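Local coordinates for xyloglucan-specific endo-beta-1,4-glucanase GH12 (Aspergillus niveus, PDB 4NPR), which probably cleaves internal beta-1,4-glucosidic linkages of xyloglucan with retention of the beta-configuration, as a family 12 glycoside hydrolase, at residues K84-A89 and G222-S227; V118-Y123 and M140-A145. One frame throughout, in Å; residues are numbered along the deposited sequence.

Both contacts are buried and belong to the same mixed beta sheet, with their centres about 9 Å apart. Contact 1 sets strand 87-97 and the loop before it against strand 215-226. Contact 2 pairs strands 117-128 and 137-146 of a beta hairpin. Strands 215-226 and 117-128 are neighbours, so the two contacts adjoin: Thr223 OG1 lies 2.6 Å from Asp120 O, a probable hydrogen bond. The chemistry differs. Contact 1 has few direct backbone bonds and fills in with a lysine, a water and CA-H...O contacts. Contact 2 has regular strand pairing, broken by one bulge, with aromatic and aliphatic side chains on both faces.

Contact 1. Residues K84-A89 and G222-S227; sequences KSFANA and GTEPFS
The Phe86 ring meets segment 222-227 near one edge, where Thr223 C lies in its plane. Asn88 CB sits over one face, offset toward the rim. Glu224 CG approaches Phe86 CD1 obliquely at 3.6 Å, and the carboxylate is turned 72° from the ring. CG of Phe86 is anti to the backbone N (chi1 177°), which brings the ring toward Gly222 and Glu224. The Asn88 amide turns back to its own segment: ND2 donates to Phe86 O at 2.7 Å, nearly in the amide plane.

Two lysine bonds hold the other end. Lys84 N gives a nearly straight bond to Pro225 O at 3.0 Å. The side chain bends at chi2 and chi4, and NZ reaches a lone pair of Phe226 O at 2.9 Å. NZ also bonds to Gln82 O, Gly78 O and Gly79 O, so four backbone carbonyls accept from the ammonium of this buried lysine.

In the middle a water bridges the segments. It donates to Ser85 OG and to Thr223 O, and accepts from Ala87 N. Ser85 OG also bonds to Gln56 OE1, and lies 3.2 Å from Pro225 CG. Further along, Thr223 N donates to Ala87 O at 3.2 Å, and the backbones close to 3.8 Å between Asn88 CA and Gly222 CA. This is an antiparallel strand pairing inside the mixed sheet of the GH12 beta-jelly roll, irregular and water-bridged where strand 87-97 begins.

Contact 2. Residues V118-Y123 and M140-A145; sequences VADVAY and MVWLGA
Asp120 lies across one face of the Trp142 indole. Its CB sits 3.5 Å from the centroid of the six-membered ring, 14° off the normal, as a CH-pi contact. OD2 comes over the same ring, 3.2 Å from Trp142 CZ2, with the carboxylate tilted against the indole. Asp120 CG lies between the backbone N and the carbonyl carbon (chi1 70°), a torsion that lays the carboxylate over the ring. Asp120 OD2 is also close to Glu224 OE1, two like-charged groups.

Met140 packs beside Trp142 and Ala122. Its chain bends at the last torsion (chi3 70°) and brings CE 4.0 Å from Ala122 CB. Its SD receives a weak hydrogen bond from Trp142 NE1, while Met140 CB lies at the indole edge. Ala122 CB also touches Trp142 CD1 at 3.8 Å.

On the other face, the Tyr123 ring crosses Val141 obliquely, with CD1 4.0 Å from Val141 CB. Val141 O lies at the ring edge. Leu143 CD1 packs near Tyr123 CE1, and Tyr123 OH bonds to Ser106 OG.

Tyr123 N donates to Val141 O and Val141 N to Tyr123 O, each at 3.0 Å. Val121 O accepts from Leu143 N and, weakly, from Gly144 N, while Val121 N donates to Gly144 O. Leu143 and Gly144 thus both face Val121, a classic beta bulge in the antiparallel hairpin of strands 117-128 and 137-146, where the chain turns a corner at Leu143 in the jelly-roll sheet.

Contact 1. Residues K84-A89 and G222-S227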
loop_
_atom_site.group_PDB
_atom_site.type_symbol
_atom_site.label_atom_id
_atom_site.label_comp_id
_atom_site.label_asym_id
_atom_site.label_seq_id
_atom_site.Cartn_x
_atom_site.Cartn_y
_atom_site.Cartn_z
ATOM N N LYS A 84 -6.540 4.962 10.293
ATOM C CA LYS A 84 -7.202 4.033 11.125
ATOM C C LYS A 84 -6.834 2.595 10.823
ATOM O O LYS A 84 -7.046 1.721 11.660
ATOM C CB LYS A 84 -8.724 4.188 10.977
ATOM C CG LYS A 84 -9.255 5.620 11.117
ATOM C CD LYS A 84 -8.635 6.287 12.330
ATOM C CE LYS A 84 -9.382 7.549 12.627
ATOM N NZ LYS A 84 -8.835 8.646 11.796
ATOM N N SER A 85 -6.323 2.315 9.634
ATOM C CA SER A 85 -6.109 0.929 9.241
ATOM C C SER A 85 -5.338 0.801 7.930
ATOM O O SER A 85 -5.029 1.776 7.238
ATOM C CB SER A 85 -7.469 0.229 9.089
ATOM O OG SER A 85 -8.248 0.827 8.024
ATOM N N PHE A 86 -5.008 -0.429 7.584
ATOM C CA PHE A 86 -4.373 -0.677 6.343
ATOM C C PHE A 86 -4.650 -2.114 5.949
ATOM O O PHE A 86 -3.761 -2.972 6.008
ATOM C CB PHE A 86 -2.873 -0.423 6.438
ATOM C CG PHE A 86 -2.147 -0.746 5.166
ATOM C CD1 PHE A 86 -2.609 -0.228 3.926
ATOM C CD2 PHE A 86 -1.046 -1.584 5.170
ATOM C CE1 PHE A 86 -1.963 -0.542 2.724
ATOM C CE2 PHE A 86 -0.379 -1.886 3.969
ATOM C CZ PHE A 86 -0.845 -1.383 2.745
ATOM N N ALA A 87 -5.907 -2.358 5.563
ATOM C CA ALA A 87 -6.305 -3.623 4.999
ATOM C C ALA A 87 -5.653 -3.715 3.625
ATOM O O ALA A 87 -5.770 -2.810 2.826
ATOM C CB ALA A 87 -7.805 -3.675 4.841
ATOM N N ASN A 88 -5.004 -4.844 3.377
ATOM C CA ASN A 88 -4.126 -5.026 2.255
ATOM C C ASN A 88 -3.971 -6.484 1.967
ATOM O O ASN A 88 -4.157 -7.345 2.835
ATOM C CB ASN A 88 -2.737 -4.479 2.574
ATOM C CG ASN A 88 -2.047 -5.258 3.671
ATOM O OD1 ASN A 88 -1.186 -6.104 3.422
ATOM N ND2 ASN A 88 -2.434 -4.987 4.902
ATOM N N ALA A 89 -3.606 -6.768 0.730
ATOM C CA ALA A 89 -3.080 -8.079 0.357
ATOM C C ALA A 89 -1.521 -8.031 0.356
ATOM O O ALA A 89 -0.943 -7.237 -0.357
ATOM C CB ALA A 89 -3.584 -8.459 -1.023
ATOM N N GLY A 222 -3.126 -2.131 -0.588
ATOM C CA GLY A 222 -4.413 -1.911 0.031
ATOM C C GLY A 222 -4.821 -0.443 0.107
ATOM O O GLY A 222 -4.430 0.385 -0.733
ATOM N N THR A 223 -5.608 -0.113 1.127
ATOM C CA THR A 223 -6.051 1.248 1.305
ATOM C C THR A 223 -5.876 1.691 2.765
ATOM O O THR A 223 -6.066 0.880 3.672
ATOM C CB THR A 223 -7.530 1.410 0.873
ATOM O OG1 THR A 223 -7.987 2.755 1.131
ATOM C CG2 THR A 223 -8.377 0.449 1.597
ATOM N N GLU A 224 -5.519 2.971 2.969
ATOM C CA GLU A 224 -5.410 3.578 4.326
ATOM C C GLU A 224 -6.459 4.657 4.471
ATOM O O GLU A 224 -6.325 5.740 3.898
ATOM C CB GLU A 224 -4.037 4.239 4.580
ATOM C CG GLU A 224 -2.893 3.287 4.814
ATOM C CD GLU A 224 -1.531 4.017 4.969
ATOM O OE1 GLU A 224 -1.335 5.044 4.279
ATOM O OE2 GLU A 224 -0.634 3.538 5.729
ATOM N N PRO A 225 -7.507 4.376 5.223
ATOM C CA PRO A 225 -8.534 5.375 5.435
ATOM C C PRO A 225 -8.303 6.298 6.647
ATOM O O PRO A 225 -7.787 5.856 7.682
ATOM C CB PRO A 225 -9.771 4.525 5.645
ATOM C CG PRO A 225 -9.270 3.312 6.317
ATOM C CD PRO A 225 -7.945 3.034 5.647
ATOM N N PHE A 226 -8.714 7.562 6.513
ATOM C CA PHE A 226 -8.685 8.521 7.615
ATOM C C PHE A 226 -10.112 8.760 8.162
ATOM O O PHE A 226 -10.337 8.699 9.354
ATOM C CB PHE A 226 -7.997 9.809 7.182
ATOM C CG PHE A 226 -6.527 9.631 6.746
ATOM C CD1 PHE A 226 -6.190 9.057 5.513
ATOM C CD2 PHE A 226 -5.483 10.095 7.536
ATOM C CE1 PHE A 226 -4.854 8.955 5.093
ATOM C CE2 PHE A 226 -4.141 9.967 7.136
ATOM C CZ PHE A 226 -3.830 9.406 5.909
ATOM N N SER A 227 -11.081 8.971 7.273
ATOM C CA SER A 227 -12.479 9.122 7.647
ATOM C C SER A 227 -13.417 9.060 6.448
ATOM O O SER A 227 -12.994 9.166 5.298
ATOM C CB SER A 227 -12.694 10.442 8.323
ATOM O OG SER A 227 -12.455 11.450 7.382
HETATM O O HOH W 1 -7.973 -0.197 5.442
#

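Contact 2. Residues V118-Y123 and M140-A145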
loop_
_atom_site.group_PDB
_atom_site.type_symbol
_atom_site.label_atom_id
_atom_site.label_comp_id
_atom_site.label_asym_id
_atom_site.label_seq_id
_atom_site.Cartn_x
_atom_site.Cartn_y
_atom_site.Cartn_z
ATOM N N VAL A 118 -11.791 10.153 2.922
ATOM C CA VAL A 118 -10.408 10.596 3.081
ATOM C C VAL A 118 -9.624 9.302 3.332
ATOM O O VAL A 118 -9.845 8.624 4.304
ATOM C CB VAL A 118 -10.241 11.574 4.280
ATOM C CG1 VAL A 118 -8.809 12.124 4.375
ATOM C CG2 VAL A 118 -11.253 12.703 4.207
ATOM N N ALA A 119 -8.732 8.960 2.412
ATOM C CA ALA A 119 -8.151 7.612 2.304
ATOM C C ALA A 119 -7.143 7.661 1.218
ATOM O O ALA A 119 -7.241 8.501 0.332
ATOM C CB ALA A 119 -9.203 6.590 1.920
ATOM N N ASP A 120 -6.159 6.789 1.307
ATOM C CA ASP A 120 -5.269 6.508 0.183
ATOM C C ASP A 120 -5.403 5.067 -0.288
ATOM O O ASP A 120 -5.961 4.223 0.426
ATOM C CB ASP A 120 -3.788 6.864 0.483
ATOM C CG ASP A 120 -3.128 5.942 1.495
ATOM O OD1 ASP A 120 -3.039 4.710 1.295
ATOM O OD2 ASP A 120 -2.641 6.469 2.500
ATOM N N VAL A 121 -4.949 4.841 -1.531
ATOM C CA VAL A 121 -4.819 3.530 -2.138
ATOM C C VAL A 121 -3.365 3.409 -2.559
ATOM O O VAL A 121 -2.877 4.210 -3.322
ATOM C CB VAL A 121 -5.734 3.349 -3.371
ATOM C CG1 VAL A 121 -5.702 1.895 -3.851
ATOM C CG2 VAL A 121 -7.166 3.768 -3.052
ATOM N N ALA A 122 -2.683 2.374 -2.083
ATOM C CA ALA A 122 -1.251 2.381 -2.035
ATOM C C ALA A 122 -0.700 0.968 -1.994
ATOM O O ALA A 122 -1.300 0.072 -1.363
ATOM C CB ALA A 122 -0.801 3.143 -0.801
ATOM N N TYR A 123 0.404 0.791 -2.735
ATOM C CA TYR A 123 1.403 -0.204 -2.448
ATOM C C TYR A 123 2.225 0.309 -1.281
ATOM O O TYR A 123 2.483 1.514 -1.173
ATOM C CB TYR A 123 2.387 -0.454 -3.593
ATOM C CG TYR A 123 1.800 -0.974 -4.855
ATOM C CD1 TYR A 123 1.233 -0.103 -5.797
ATOM C CD2 TYR A 123 1.816 -2.312 -5.137
ATOM C CE1 TYR A 123 0.684 -0.580 -6.978
ATOM C CE2 TYR A 123 1.297 -2.805 -6.321
ATOM C CZ TYR A 123 0.710 -1.944 -7.238
ATOM O OH TYR A 123 0.195 -2.446 -8.439
ATOM N N MET A 140 6.157 3.746 -0.650
ATOM C CA MET A 140 4.749 3.691 -0.935
ATOM C C MET A 140 4.519 4.225 -2.335
ATOM O O MET A 140 5.195 5.142 -2.795
ATOM C CB MET A 140 3.934 4.520 0.051
ATOM C CG MET A 140 4.279 4.342 1.513
ATOM S SD MET A 140 2.873 4.802 2.587
ATOM C CE MET A 140 1.627 3.531 2.341
ATOM N N VAL A 141 3.518 3.661 -2.988
ATOM C CA VAL A 141 3.113 4.135 -4.278
ATOM C C VAL A 141 1.629 4.311 -4.222
ATOM O O VAL A 141 0.880 3.339 -4.149
ATOM C CB VAL A 141 3.524 3.173 -5.401
ATOM C CG1 VAL A 141 3.061 3.735 -6.721
ATOM C CG2 VAL A 141 5.047 2.979 -5.388
ATOM N N TRP A 142 1.229 5.574 -4.210
ATOM C CA TRP A 142 -0.165 5.954 -4.080
ATOM C C TRP A 142 -0.782 6.085 -5.475
ATOM O O TRP A 142 -0.442 6.972 -6.259
ATOM C CB TRP A 142 -0.287 7.277 -3.341
ATOM C CG TRP A 142 0.068 7.265 -1.883
ATOM C CD1 TRP A 142 1.017 6.485 -1.248
ATOM C CD2 TRP A 142 -0.484 8.094 -0.882
ATOM N NE1 TRP A 142 1.049 6.763 0.093
ATOM C CE2 TRP A 142 0.140 7.758 0.343
ATOM C CE3 TRP A 142 -1.456 9.082 -0.887
ATOM C CZ2 TRP A 142 -0.202 8.381 1.550
ATOM C CZ3 TRP A 142 -1.807 9.704 0.326
ATOM C CH2 TRP A 142 -1.184 9.358 1.511
ATOM N N LEU A 143 -1.729 5.209 -5.782
ATOM C CA LEU A 143 -2.532 5.410 -6.989
ATOM C C LEU A 143 -3.695 6.345 -6.735
ATOM O O LEU A 143 -4.313 6.883 -7.686
ATOM C CB LEU A 143 -3.006 4.063 -7.517
ATOM C CG LEU A 143 -1.850 3.132 -7.810
ATOM C CD1 LEU A 143 -2.444 1.895 -8.397
ATOM C CD2 LEU A 143 -0.773 3.708 -8.736
ATOM N N GLY A 144 -3.981 6.542 -5.449
ATOM C CA GLY A 144 -5.195 7.248 -5.025
ATOM C C GLY A 144 -4.918 8.078 -3.802
ATOM O O GLY A 144 -4.402 7.562 -2.822
ATOM N N ALA A 145 -5.239 9.377 -3.891
ATOM C CA ALA A 145 -5.227 10.306 -2.753
ATOM C C ALA A 145 -6.579 11.018 -2.649
ATOM O O ALA A 145 -6.780 12.104 -3.179
ATOM C CB ALA A 145 -4.109 11.312 -2.900
#